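Local coordinates for PUA domain-containing protein (Archaeoglobus fulgidus DSM 4304, PDB 2Q07) that probably binds RNA, as part of an archaeosine synthase-type protein of tRNA modification, this chain being its C-terminal portion with the PUA domain, at residues Arg130-Asp133 / Glu138-Tyr141. Sequence-based numbering, arbitrary orientation.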
loop_
_atom_site.group_PDB
_atom_site.type_symbol
_atom_site.label_atom_id
_atom_site.label_comp_id
_atom_site.label_asym_id
_atom_site.label_seq_id
_atom_site.Cartn_x
_atom_site.Cartn_y
_atom_site.Cartn_z
ATOM N N ARG A 130 -10.033 14.175 -17.981
ATOM C CA ARG A 130 -9.664 15.395 -17.274
ATOM C C ARG A 130 -8.154 15.487 -17.094
ATOM O O ARG A 130 -7.566 16.553 -17.253
ATOM C CB ARG A 130 -10.311 15.437 -15.887
ATOM C CG ARG A 130 -11.802 15.706 -15.863
ATOM C CD ARG A 130 -12.137 17.123 -16.340
ATOM N NE ARG A 130 -13.445 17.557 -15.846
ATOM C CZ ARG A 130 -13.674 17.969 -14.603
ATOM N NH1 ARG A 130 -12.684 18.013 -13.723
ATOM N NH2 ARG A 130 -14.897 18.329 -14.230
ATOM N N VAL A 131 -7.534 14.362 -16.752
ATOM C CA VAL A 131 -6.092 14.303 -16.519
ATOM C C VAL A 131 -5.258 14.348 -17.800
ATOM O O VAL A 131 -4.195 14.977 -17.841
ATOM C CB VAL A 131 -5.704 13.021 -15.754
ATOM C CG1 VAL A 131 -4.213 13.016 -15.484
ATOM C CG2 VAL A 131 -6.491 12.919 -14.450
ATOM N N GLU A 132 -5.734 13.667 -18.836
ATOM C CA GLU A 132 -5.028 13.620 -20.104
ATOM C C GLU A 132 -4.565 14.997 -20.552
ATOM O O GLU A 132 -3.429 15.157 -20.975
ATOM C CB GLU A 132 -5.915 13.010 -21.189
ATOM C CG GLU A 132 -5.229 12.912 -22.544
ATOM C CD GLU A 132 -6.162 12.451 -23.658
ATOM O OE1 GLU A 132 -5.684 12.330 -24.807
ATOM O OE2 GLU A 132 -7.364 12.217 -23.393
ATOM N N ASP A 133 -5.445 15.990 -20.446
ATOM C CA ASP A 133 -5.125 17.351 -20.871
ATOM C C ASP A 133 -4.103 18.078 -19.994
ATOM O O ASP A 133 -3.633 19.159 -20.354
ATOM C CB ASP A 133 -6.396 18.215 -20.929
ATOM C CG ASP A 133 -7.474 17.637 -21.836
ATOM O OD1 ASP A 133 -7.146 17.140 -22.936
ATOM O OD2 ASP A 133 -8.660 17.701 -21.449
ATOM N N GLU A 138 1.561 10.252 -22.856
ATOM C CA GLU A 138 0.631 9.948 -23.941
ATOM C C GLU A 138 -0.484 9.177 -23.245
ATOM O O GLU A 138 -0.214 8.345 -22.377
ATOM C CB GLU A 138 1.271 9.028 -24.981
ATOM C CG GLU A 138 2.782 9.150 -25.056
ATOM C CD GLU A 138 3.383 8.287 -26.154
ATOM O OE1 GLU A 138 3.123 7.058 -26.170
ATOM O OE2 GLU A 138 4.113 8.849 -27.001
ATOM N N VAL A 139 -1.724 9.447 -23.613
ATOM C CA VAL A 139 -2.841 8.741 -23.014
ATOM C C VAL A 139 -3.619 8.046 -24.117
ATOM O O VAL A 139 -4.092 8.688 -25.055
ATOM C CB VAL A 139 -3.776 9.706 -22.250
ATOM C CG1 VAL A 139 -4.828 8.911 -21.473
ATOM C CG2 VAL A 139 -2.968 10.567 -21.299
ATOM N N VAL A 140 -3.726 6.727 -24.003
ATOM C CA VAL A 140 -4.442 5.914 -24.976
ATOM C C VAL A 140 -5.609 5.196 -24.304
ATOM O O VAL A 140 -5.497 4.756 -23.162
ATOM C CB VAL A 140 -3.501 4.857 -25.598
ATOM C CG1 VAL A 140 -2.367 5.553 -26.360
ATOM C CG2 VAL A 140 -2.922 3.971 -24.498
ATOM N N TYR A 141 -6.728 5.080 -25.014
ATOM C CA TYR A 141 -7.904 4.402 -24.477
ATOM C C TYR A 141 -8.073 3.065 -25.197
ATOM O O TYR A 141 -8.112 3.013 -26.422
ATOM C CB TYR A 141 -9.139 5.285 -24.647
ATOM C CG TYR A 141 -8.998 6.620 -23.953
ATOM C CD1 TYR A 141 -8.268 7.653 -24.540
ATOM C CD2 TYR A 141 -9.523 6.824 -22.674
ATOM C CE1 TYR A 141 -8.054 8.849 -23.878
ATOM C CE2 TYR A 141 -9.313 8.023 -21.998
ATOM C CZ TYR A 141 -8.577 9.030 -22.603
ATOM O OH TYR A 141 -8.343 10.208 -21.936
HETATM O O HOH W 1 -5.976 10.249 -26.412
#
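E132 reaches from the helix to two side chains of the strand, passing V139 with its aliphatic part and meeting Y141 with its carboxylate. Its chain is fully stretched: CG lies anti to the backbone N (chi1 -179°), and the chain stays extended beyond it, which carries the carboxylate past V139 to the tyrosine hydroxyl. V139 offers its CB and CG2 to this chain, E132 CG lying 3.5 Å from V139 CG2; E132 CB, at 3.8 Å from the same V139 CG2, extends the apolar strip. At the far end Y141 OH donates a hydrogen bond to E132 OE2, 2.7 Å long. The carboxylate oxygen sits at the ring edge, near the ring plane, whereas the hydroxyl approaches from 48° above the carboxylate plane; the carboxylate and ring planes are 51° apart. This is the return half of a beta-alpha-beta crossover in the DUF5591 region, a family of the UDG-like clan: helix 123-132 links strand 115-118 to its parallel neighbour 138-141, an outermost strand of the mixed sheet. Earlier in the same helix, V128 also touches V139 and Y141, and R125 makes a cation-pi contact with the Y141 ring. The second carboxylate oxygen is tied to the strand backbone through a water, which donates to E132 OE1 at 2.6 Å and to V139 O at 2.8 Å. E132 OE1 and V139 O are 4.0 Å apart and both act as acceptors, so the water supplies the protons that link them. Replacing E132 with an alanine is likely to cost Y141 OH its acceptor, the water one of its acceptors, and V139 the methylene packed against its CG2.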